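Local coordinates for DegV family protein (Streptococcus agalactiae, PDB 3LUP), which binds a long-chain fatty acid, here elaidic acid, and may play a role in lipid transport or fatty acid metabolism, at residues L29-I35 and P62-P67; T85-G89 and F144-V148; E229-I235 and A278-K284. All coordinates share one frame. Numbering follows the deposited sequence.

Interaction 1 (L29-I35 and P62-P67). With ELA (Elaidic acid), chain B.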
loop_
_atom_site.group_PDB
_atom_site.type_symbol
_atom_site.label_atom_id
_atom_site.label_comp_id
_atom_site.label_asym_id
_atom_site.label_seq_id
_atom_site.Cartn_x
_atom_site.Cartn_y
_atom_site.Cartn_z
ATOM N N LEU A 29 6.618 -11.366 -0.696
ATOM C CA LEU A 29 6.431 -11.962 0.628
ATOM C C LEU A 29 4.961 -11.936 1.030
ATOM O O LEU A 29 4.292 -10.924 0.823
ATOM C CB LEU A 29 7.223 -11.165 1.666
ATOM C CG LEU A 29 8.692 -11.456 1.948
ATOM C CD1 LEU A 29 9.414 -11.952 0.722
ATOM C CD2 LEU A 29 9.374 -10.213 2.515
ATOM N N ASP A 30 4.471 -13.025 1.628
ATOM C CA ASP A 30 3.079 -13.089 2.087
ATOM C C ASP A 30 2.835 -12.447 3.449
ATOM O O ASP A 30 3.642 -12.578 4.368
ATOM C CB ASP A 30 2.575 -14.531 2.104
ATOM C CG ASP A 30 2.626 -15.183 0.730
ATOM O OD1 ASP A 30 2.378 -14.495 -0.292
ATOM O OD2 ASP A 30 2.930 -16.395 0.672
ATOM N N ILE A 31 1.709 -11.748 3.560
ATOM C CA ILE A 31 1.245 -11.185 4.839
ATOM C C ILE A 31 0.080 -12.001 5.394
ATOM O O ILE A 31 -0.974 -12.075 4.775
ATOM C CB ILE A 31 0.832 -9.687 4.713
ATOM C CG1 ILE A 31 2.011 -8.857 4.171
ATOM C CG2 ILE A 31 0.310 -9.158 6.064
ATOM C CD1 ILE A 31 1.727 -7.399 3.916
ATOM N N PRO A 32 0.280 -12.632 6.556
ATOM C CA PRO A 32 -0.782 -13.414 7.180
ATOM C C PRO A 32 -1.920 -12.564 7.760
ATOM O O PRO A 32 -1.691 -11.464 8.265
ATOM C CB PRO A 32 -0.053 -14.154 8.308
ATOM C CG PRO A 32 1.403 -14.130 7.920
ATOM C CD PRO A 32 1.562 -12.789 7.268
ATOM N N ILE A 33 -3.141 -13.076 7.655
ATOM C CA ILE A 33 -4.263 -12.509 8.375
ATOM C C ILE A 33 -4.686 -13.478 9.487
ATOM O O ILE A 33 -4.683 -14.696 9.301
ATOM C CB ILE A 33 -5.462 -12.162 7.445
ATOM C CG1 ILE A 33 -6.413 -13.341 7.306
ATOM C CG2 ILE A 33 -5.004 -11.674 6.057
ATOM C CD1 ILE A 33 -7.792 -12.916 6.924
ATOM N N ILE A 34 -5.022 -12.942 10.650
ATOM C CA ILE A 34 -5.411 -13.789 11.771
ATOM C C ILE A 34 -6.869 -13.552 12.142
ATOM O O ILE A 34 -7.217 -12.517 12.727
ATOM C CB ILE A 34 -4.511 -13.580 13.024
ATOM C CG1 ILE A 34 -3.023 -13.519 12.644
ATOM C CG2 ILE A 34 -4.760 -14.683 14.042
ATOM C CD1 ILE A 34 -2.193 -12.605 13.545
ATOM N N ILE A 35 -7.714 -14.519 11.789
ATOM C CA ILE A 35 -9.127 -14.475 12.149
ATOM C C ILE A 35 -9.240 -15.010 13.577
ATOM O O ILE A 35 -8.521 -14.541 14.459
ATOM C CB ILE A 35 -9.992 -15.260 11.148
ATOM C CG1 ILE A 35 -9.474 -15.054 9.710
ATOM C CG2 ILE A 35 -11.473 -14.866 11.290
ATOM C CD1 ILE A 35 -10.078 -13.881 8.960
ATOM N N PRO A 62 -10.312 -9.185 12.996
ATOM C CA PRO A 62 -9.094 -9.841 12.543
ATOM C C PRO A 62 -7.845 -8.989 12.811
ATOM O O PRO A 62 -7.945 -7.766 13.023
ATOM C CB PRO A 62 -9.318 -10.011 11.033
ATOM C CG PRO A 62 -10.769 -9.874 10.831
ATOM C CD PRO A 62 -11.225 -8.909 11.870
ATOM N N LYS A 63 -6.685 -9.647 12.833
ATOM C CA LYS A 63 -5.406 -8.951 12.879
ATOM C C LYS A 63 -4.556 -9.391 11.695
ATOM O O LYS A 63 -4.851 -10.385 11.035
ATOM C CB LYS A 63 -4.671 -9.241 14.189
ATOM C CG LYS A 63 -5.484 -9.001 15.439
ATOM C CD LYS A 63 -4.609 -8.865 16.679
ATOM C CE LYS A 63 -3.866 -7.531 16.677
ATOM N NZ LYS A 63 -4.125 -6.772 17.935
ATOM N N THR A 64 -3.509 -8.636 11.411
ATOM C CA THR A 64 -2.495 -9.116 10.497
ATOM C C THR A 64 -1.181 -9.232 11.258
ATOM O O THR A 64 -1.061 -8.757 12.399
ATOM C CB THR A 64 -2.321 -8.200 9.275
ATOM O OG1 THR A 64 -1.999 -6.887 9.719
ATOM C CG2 THR A 64 -3.606 -8.150 8.444
ATOM N N SER A 65 -0.208 -9.892 10.638
ATOM C CA SER A 65 1.133 -9.961 11.189
ATOM C C SER A 65 2.105 -9.633 10.084
ATOM O O SER A 65 1.769 -9.763 8.910
ATOM C CB SER A 65 1.422 -11.344 11.751
ATOM O OG SER A 65 1.383 -12.280 10.698
ATOM N N GLN A 66 3.299 -9.192 10.477
ATOM C CA GLN A 66 4.379 -8.868 9.556
ATOM C C GLN A 66 4.713 -10.091 8.716
ATOM O O GLN A 66 4.530 -11.219 9.180
ATOM C CB GLN A 66 5.615 -8.432 10.343
ATOM C CG GLN A 66 5.463 -7.098 11.049
ATOM C CD GLN A 66 6.535 -6.848 12.094
ATOM O OE1 GLN A 66 7.737 -7.041 11.851
ATOM N NE2 GLN A 66 6.106 -6.403 13.265
ATOM N N PRO A 67 5.178 -9.887 7.469
ATOM C CA PRO A 67 5.711 -11.044 6.742
ATOM C C PRO A 67 6.876 -11.662 7.514
ATOM O O PRO A 67 7.431 -11.020 8.403
ATOM C CB PRO A 67 6.184 -10.458 5.402
ATOM C CG PRO A 67 5.910 -9.010 5.453
ATOM C CD PRO A 67 4.993 -8.720 6.597
HETATM C CA ELA B . 1.677 -5.647 11.442
HETATM C C ELA B . 1.494 -6.156 12.876
HETATM O O ELA B . 0.359 -6.282 13.424
HETATM C C3 ELA B . 1.042 -6.543 10.381
HETATM C C4 ELA B . 1.514 -6.160 8.982
HETATM C C5 ELA B . 0.348 -5.820 8.032
HETATM C C6 ELA B . -0.089 -4.355 8.176
HETATM C C7 ELA B . -1.441 -3.970 7.587
HETATM C C8 ELA B . -1.736 -2.494 7.880
HETATM C C9 ELA B . -2.481 -1.830 6.730
HETATM C C10 ELA B . -3.112 -0.496 6.869
HETATM C C11 ELA B . -4.270 -0.119 5.967
HETATM C C12 ELA B . -4.096 1.253 5.328
HETATM C C13 ELA B . -3.852 1.195 3.830
HETATM C C14 ELA B . -4.398 2.405 3.086
HETATM C C15 ELA B . -4.199 2.225 1.574
HETATM C C16 ELA B . -4.415 3.505 0.763
HETATM C C17 ELA B . -3.135 3.927 0.050
HETATM C C18 ELA B . -3.402 4.507 -1.334
HETATM O OXT ELA B . 2.513 -6.443 13.546
#
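Two short strands, 33-34 and 63-64, pair here as a small antiparallel sheet beside the carboxyl end of the bound fatty acid. Ile34 and Pro67 have the most surface covered. Ile34 forms the hydrogen-bonded pair with Lys63: Ile34 N donates to Lys63 O at 2.6 Å, and Lys63 N returns to Ile34 O at 2.9 Å. Its side chain lies on the same sheet face as that of Lys63, and Ile34 CD1 comes 4.2 Å from both Lys63 CB and Ser65 CB. Beyond the strands, Ser65 keeps the pairing going, its N bonding to Pro32 O at 3.2 Å. Pro67 closes the far end by apolar packing, with Pro67 CB 3.9 Å from Leu29 CB and Pro67 CD 3.8 Å from Ile31 CG1; Phe99 of helix 99-103 touches it too. Thr64, on the opposite face from Ile34, hydrogen-bonds through OG1 to His271 NE2. The head of the ligand lies against 64-66, Ser65 C 3.3 Å from ELA C3.

Interaction 2 (T85-G89 and F144-V148)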
loop_
_atom_site.group_PDB
_atom_site.type_symbol
_atom_site.label_atom_id
_atom_site.label_comp_id
_atom_site.label_asym_id
_atom_site.label_seq_id
_atom_site.Cartn_x
_atom_site.Cartn_y
_atom_site.Cartn_z
ATOM N N THR A 85 22.944 -9.417 -7.999
ATOM C CA THR A 85 23.981 -8.556 -7.407
ATOM C C THR A 85 23.424 -7.465 -6.500
ATOM O O THR A 85 24.065 -7.085 -5.524
ATOM C CB THR A 85 24.845 -7.883 -8.479
ATOM O OG1 THR A 85 24.037 -6.980 -9.245
ATOM C CG2 THR A 85 25.461 -8.927 -9.391
ATOM N N HIS A 86 22.248 -6.950 -6.840
ATOM C CA HIS A 86 21.619 -5.902 -6.062
ATOM C C HIS A 86 20.203 -6.297 -5.707
ATOM O O HIS A 86 19.569 -7.107 -6.407
ATOM C CB HIS A 86 21.570 -4.600 -6.840
ATOM C CG HIS A 86 22.915 -4.042 -7.196
ATOM N ND1 HIS A 86 23.697 -4.566 -8.200
ATOM C CD2 HIS A 86 23.602 -2.987 -6.698
ATOM C CE1 HIS A 86 24.813 -3.866 -8.295
ATOM N NE2 HIS A 86 24.781 -2.905 -7.393
ATOM N N VAL A 87 19.706 -5.705 -4.620
ATOM C CA VAL A 87 18.343 -5.938 -4.153
ATOM C C VAL A 87 17.669 -4.622 -3.743
ATOM O O VAL A 87 18.237 -3.837 -2.968
ATOM C CB VAL A 87 18.330 -6.930 -2.957
ATOM C CG1 VAL A 87 16.921 -7.088 -2.387
ATOM C CG2 VAL A 87 18.902 -8.288 -3.361
ATOM N N LEU A 88 16.457 -4.395 -4.261
ATOM C CA LEU A 88 15.595 -3.306 -3.769
ATOM C C LEU A 88 14.315 -3.845 -3.127
ATOM O O LEU A 88 13.479 -4.472 -3.790
ATOM C CB LEU A 88 15.269 -2.319 -4.888
ATOM C CG LEU A 88 14.566 -1.011 -4.516
ATOM C CD1 LEU A 88 15.362 -0.197 -3.521
ATOM C CD2 LEU A 88 14.331 -0.206 -5.776
ATOM N N GLY A 89 14.190 -3.623 -1.820
ATOM C CA GLY A 89 13.031 -4.084 -1.057
ATOM C C GLY A 89 12.084 -2.924 -0.828
ATOM O O GLY A 89 12.444 -1.938 -0.160
ATOM N N PHE A 144 22.336 1.470 -9.606
ATOM C CA PHE A 144 21.594 1.173 -8.403
ATOM C C PHE A 144 21.348 2.404 -7.536
ATOM O O PHE A 144 20.205 2.647 -7.148
ATOM C CB PHE A 144 22.273 0.072 -7.600
ATOM C CG PHE A 144 21.443 -0.430 -6.469
ATOM C CD1 PHE A 144 20.338 -1.243 -6.710
ATOM C CD2 PHE A 144 21.748 -0.077 -5.162
ATOM C CE1 PHE A 144 19.547 -1.704 -5.667
ATOM C CE2 PHE A 144 20.970 -0.532 -4.110
ATOM C CZ PHE A 144 19.857 -1.352 -4.367
ATOM N N ASP A 145 22.388 3.189 -7.253
ATOM C CA ASP A 145 22.215 4.398 -6.418
ATOM C C ASP A 145 21.258 5.418 -7.025
ATOM O O ASP A 145 20.505 6.070 -6.302
ATOM C CB ASP A 145 23.547 5.076 -6.109
ATOM C CG ASP A 145 24.395 4.277 -5.147
ATOM O OD1 ASP A 145 23.990 3.146 -4.780
ATOM O OD2 ASP A 145 25.474 4.786 -4.764
ATOM N N VAL A 146 21.303 5.535 -8.349
ATOM C CA VAL A 146 20.424 6.416 -9.096
ATOM C C VAL A 146 18.969 5.915 -9.063
ATOM O O VAL A 146 18.038 6.703 -8.871
ATOM C CB VAL A 146 20.929 6.606 -10.554
ATOM C CG1 VAL A 146 20.076 7.621 -11.313
ATOM C CG2 VAL A 146 22.383 7.054 -10.553
ATOM N N ILE A 147 18.767 4.615 -9.244
ATOM C CA ILE A 147 17.430 4.059 -9.166
ATOM C C ILE A 147 16.872 4.351 -7.785
ATOM O O ILE A 147 15.834 4.996 -7.671
ATOM C CB ILE A 147 17.415 2.554 -9.487
ATOM C CG1 ILE A 147 17.833 2.345 -10.953
ATOM C CG2 ILE A 147 16.038 1.957 -9.206
ATOM C CD1 ILE A 147 17.802 0.916 -11.445
ATOM N N VAL A 148 17.592 3.914 -6.750
ATOM C CA VAL A 148 17.255 4.158 -5.330
ATOM C C VAL A 148 16.907 5.624 -5.065
ATOM O O VAL A 148 15.999 5.966 -4.280
ATOM C CB VAL A 148 18.447 3.777 -4.410
ATOM C CG1 VAL A 148 18.171 4.157 -2.965
ATOM C CG2 VAL A 148 18.742 2.310 -4.500
#
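Thr85 sits just ahead of the strand and makes no contact with the helix, but its OG1 lies 2.7 Å from His86 ND1, a hydrogen bond consistent with holding the imidazole in place; the same OG1 is also bonded to Lys5 N. His86 opens the strand with its CB toward the helix. Its ring meets the Phe144 ring obliquely, centroids 4.8 Å apart and planes at 37°, and His86 CD2 comes 3.4 Å from Phe144 CG, over one face of the phenyl ring. Val87 points its side chain the other way, onto Ile9, and meets the helix through its backbone: Val87 O is 3.3 Å from Phe144 CZ, at the ring edge. That alternation belongs to a strand inside a four-stranded parallel sheet, between strands 6-11 and 114-116, with the helix laid along one face as in alpha/beta domains. Strand and helix run 7° from parallel with axes 10.4 Å apart, so side chains must bridge the gap. Phe144, in the helix's first turn, reaches across to Leu6, Thr114 and Ala116 as well. Leu88 again faces the helix, and its side chain makes apolar contacts with three of its residues: Leu88 CB is 4.4 Å from Phe144 CE1, Leu88 CD2 is 4.4 Å from Ile147 CG2, and Leu88 CD1 is 4.3 Å from Val148 CG2.

Interaction 3 (E229-I235 and A278-K284). With ELA (Elaidic acid), chain B.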
loop_
_atom_site.group_PDB
_atom_site.type_symbol
_atom_site.label_atom_id
_atom_site.label_comp_id
_atom_site.label_asym_id
_atom_site.label_seq_id
_atom_site.Cartn_x
_atom_site.Cartn_y
_atom_site.Cartn_z
ATOM N N GLU A 229 3.091 14.591 -13.579
ATOM C CA GLU A 229 2.310 13.539 -14.224
ATOM C C GLU A 229 2.198 12.322 -13.311
ATOM O O GLU A 229 3.211 11.705 -12.959
ATOM C CB GLU A 229 2.944 13.170 -15.571
ATOM C CG GLU A 229 2.950 14.305 -16.601
ATOM C CD GLU A 229 1.591 14.484 -17.286
ATOM O OE1 GLU A 229 1.066 13.489 -17.850
ATOM O OE2 GLU A 229 1.045 15.612 -17.267
ATOM N N TYR A 230 0.968 11.980 -12.921
ATOM C CA TYR A 230 0.751 10.924 -11.932
ATOM C C TYR A 230 -0.107 9.777 -12.417
ATOM O O TYR A 230 -1.138 9.992 -13.037
ATOM C CB TYR A 230 0.083 11.503 -10.690
ATOM C CG TYR A 230 0.947 12.451 -9.903
ATOM C CD1 TYR A 230 1.686 12.002 -8.808
ATOM C CD2 TYR A 230 1.026 13.811 -10.251
ATOM C CE1 TYR A 230 2.480 12.873 -8.076
ATOM C CE2 TYR A 230 1.824 14.686 -9.527
ATOM C CZ TYR A 230 2.541 14.211 -8.437
ATOM O OH TYR A 230 3.334 15.079 -7.719
ATOM N N ASP A 231 0.302 8.552 -12.109
ATOM C CA ASP A 231 -0.624 7.420 -12.158
ATOM C C ASP A 231 -1.600 7.546 -10.975
ATOM O O ASP A 231 -1.161 7.700 -9.816
ATOM C CB ASP A 231 0.138 6.090 -12.130
ATOM C CG ASP A 231 0.885 5.801 -13.459
ATOM O OD1 ASP A 231 0.244 5.881 -14.542
ATOM O OD2 ASP A 231 2.105 5.484 -13.426
ATOM N N ILE A 232 -2.908 7.524 -11.263
ATOM C CA ILE A 232 -3.929 7.646 -10.205
ATOM C C ILE A 232 -4.775 6.370 -10.038
ATOM O O ILE A 232 -5.255 5.796 -11.020
ATOM C CB ILE A 232 -4.877 8.866 -10.408
ATOM C CG1 ILE A 232 -4.093 10.104 -10.828
ATOM C CG2 ILE A 232 -5.661 9.171 -9.128
ATOM C CD1 ILE A 232 -4.960 11.208 -11.376
ATOM N N ALA A 233 -4.961 5.943 -8.789
ATOM C CA ALA A 233 -5.670 4.712 -8.495
ATOM C C ALA A 233 -6.799 5.003 -7.515
ATOM O O ALA A 233 -6.564 5.600 -6.463
ATOM C CB ALA A 233 -4.703 3.677 -7.904
ATOM N N ILE A 234 -8.022 4.609 -7.867
ATOM C CA ILE A 234 -9.105 4.580 -6.897
ATOM C C ILE A 234 -9.192 3.152 -6.373
ATOM O O ILE A 234 -9.257 2.191 -7.145
ATOM C CB ILE A 234 -10.446 4.970 -7.503
ATOM C CG1 ILE A 234 -10.350 6.335 -8.176
ATOM C CG2 ILE A 234 -11.534 4.968 -6.422
ATOM C CD1 ILE A 234 -11.471 6.586 -9.172
ATOM N N ILE A 235 -9.172 3.011 -5.058
ATOM C CA ILE A 235 -9.070 1.695 -4.448
ATOM C C ILE A 235 -10.189 1.562 -3.425
ATOM O O ILE A 235 -10.461 2.503 -2.697
ATOM C CB ILE A 235 -7.695 1.496 -3.773
ATOM C CG1 ILE A 235 -6.578 2.085 -4.646
ATOM C CG2 ILE A 235 -7.444 0.020 -3.482
ATOM C CD1 ILE A 235 -5.573 2.913 -3.879
ATOM N N ALA A 278 -10.534 4.905 -1.255
ATOM C CA ALA A 278 -9.268 5.627 -1.148
ATOM C C ALA A 278 -8.789 6.017 -2.523
ATOM O O ALA A 278 -9.279 5.502 -3.526
ATOM C CB ALA A 278 -8.224 4.767 -0.483
ATOM N N PHE A 279 -7.830 6.929 -2.583
ATOM C CA PHE A 279 -7.042 7.047 -3.795
ATOM C C PHE A 279 -5.556 7.011 -3.449
ATOM O O PHE A 279 -5.163 7.294 -2.311
ATOM C CB PHE A 279 -7.419 8.282 -4.640
ATOM C CG PHE A 279 -6.970 9.597 -4.056
ATOM C CD1 PHE A 279 -7.875 10.415 -3.383
ATOM C CD2 PHE A 279 -5.665 10.024 -4.198
ATOM C CE1 PHE A 279 -7.482 11.637 -2.842
ATOM C CE2 PHE A 279 -5.254 11.238 -3.667
ATOM C CZ PHE A 279 -6.168 12.054 -2.982
ATOM N N GLY A 280 -4.742 6.647 -4.434
ATOM C CA GLY A 280 -3.299 6.772 -4.321
ATOM C C GLY A 280 -2.764 7.301 -5.632
ATOM O O GLY A 280 -3.235 6.878 -6.704
ATOM N N ILE A 281 -1.810 8.236 -5.544
ATOM C CA ILE A 281 -1.106 8.748 -6.718
ATOM C C ILE A 281 0.389 8.418 -6.661
ATOM O O ILE A 281 0.985 8.330 -5.578
ATOM C CB ILE A 281 -1.318 10.281 -6.943
ATOM C CG1 ILE A 281 -0.522 11.109 -5.923
ATOM C CG2 ILE A 281 -2.835 10.639 -7.018
ATOM C CD1 ILE A 281 -0.609 12.611 -6.107
ATOM N N THR A 282 0.973 8.227 -7.838
ATOM C CA THR A 282 2.379 7.921 -7.973
ATOM C C THR A 282 2.892 8.696 -9.166
ATOM O O THR A 282 2.236 8.702 -10.209
ATOM C CB THR A 282 2.613 6.417 -8.258
ATOM O OG1 THR A 282 1.947 5.642 -7.267
ATOM C CG2 THR A 282 4.083 6.073 -8.231
ATOM N N PRO A 283 4.073 9.342 -9.029
ATOM C CA PRO A 283 4.688 10.017 -10.164
ATOM C C PRO A 283 4.931 9.041 -11.309
ATOM O O PRO A 283 5.299 7.893 -11.078
ATOM C CB PRO A 283 6.036 10.475 -9.606
ATOM C CG PRO A 283 5.864 10.476 -8.136
ATOM C CD PRO A 283 4.924 9.402 -7.822
ATOM N N LYS A 284 4.716 9.489 -12.536
ATOM C CA LYS A 284 5.136 8.705 -13.679
ATOM C C LYS A 284 6.657 8.622 -13.757
ATOM O O LYS A 284 7.376 9.593 -13.502
ATOM C CB LYS A 284 4.554 9.249 -14.980
ATOM C CG LYS A 284 3.114 8.878 -15.148
ATOM C CD LYS A 284 2.591 9.268 -16.497
ATOM C CE LYS A 284 1.086 9.252 -16.454
ATOM N NZ LYS A 284 0.510 9.452 -17.793
HETATM C CA ELA B . 1.677 -5.647 11.442
HETATM C C ELA B . 1.494 -6.156 12.876
HETATM O O ELA B . 0.359 -6.282 13.424
HETATM C C3 ELA B . 1.042 -6.543 10.381
HETATM C C4 ELA B . 1.514 -6.160 8.982
HETATM C C5 ELA B . 0.348 -5.820 8.032
HETATM C C6 ELA B . -0.089 -4.355 8.176
HETATM C C7 ELA B . -1.441 -3.970 7.587
HETATM C C8 ELA B . -1.736 -2.494 7.880
HETATM C C9 ELA B . -2.481 -1.830 6.730
HETATM C C10 ELA B . -3.112 -0.496 6.869
HETATM C C11 ELA B . -4.270 -0.119 5.967
HETATM C C12 ELA B . -4.096 1.253 5.328
HETATM C C13 ELA B . -3.852 1.195 3.830
HETATM C C14 ELA B . -4.398 2.405 3.086
HETATM C C15 ELA B . -4.199 2.225 1.574
HETATM C C16 ELA B . -4.415 3.505 0.763
HETATM C C17 ELA B . -3.135 3.927 0.050
HETATM C C18 ELA B . -3.402 4.507 -1.334
HETATM O OXT ELA B . 2.513 -6.443 13.546
HETATM O O HOH W 1 3.862 5.602 -11.453
#
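Along this antiparallel strand pair, several side-chain conformations decide what meets what. Ile281, with chi1 p and chi2 t, lays CD1 over the face of the Tyr230 ring, a CH-pi contact 3.9 Å from the centroid, while Tyr230 OH bonds to Asp227. Ile281 CG2 meets Ile232 CG2 at 3.8 Å. On the other face, Ile235 has an off-well chi2 of 135°, and its CD1 lies 3.9 Å from Gly280 N and 3.7 Å from ELA C18. A CB on Gly280 would clash with that methyl, so the missing side chain suits the pocket's tail end. Lys284, with chi1 m, is extended from chi2 to chi4, and its NZ is salt-bridged to Asp258; Asp231 is salt-bridged to Arg132, and a water donates to both Asp231 OD2 and Pro283 O. The strands lie inside the six-stranded mixed sheet, flanked by 159-163 and 259-263. Phe279 and Ile281 pack on helix 210-224 and Ile234 on helix 240-252, while Ala233 and Thr282 meet helix 124-138 across the sheet.

How the interactions relate
Interactions 1 and 3 are both antiparallel pairings and both touch the same fatty acid, the first near its carboxyl group, the second at its terminal methyl; they lie on opposite sides of the chain's centre, their centres about 25 Å apart. Interaction 1 is a short, partly buried pairing extended by proline packing, whereas interaction 3 is a long, regularly bonded pair in the core of a six-stranded sheet, with charges at one end. Interaction 2, also buried, differs in kind: it joins helix to strand mainly through side chains, with the Phe144 ring also meeting the strand backbone, and does not touch the lipid. Helix 124-138 links the two buried contacts, packing against residues of both.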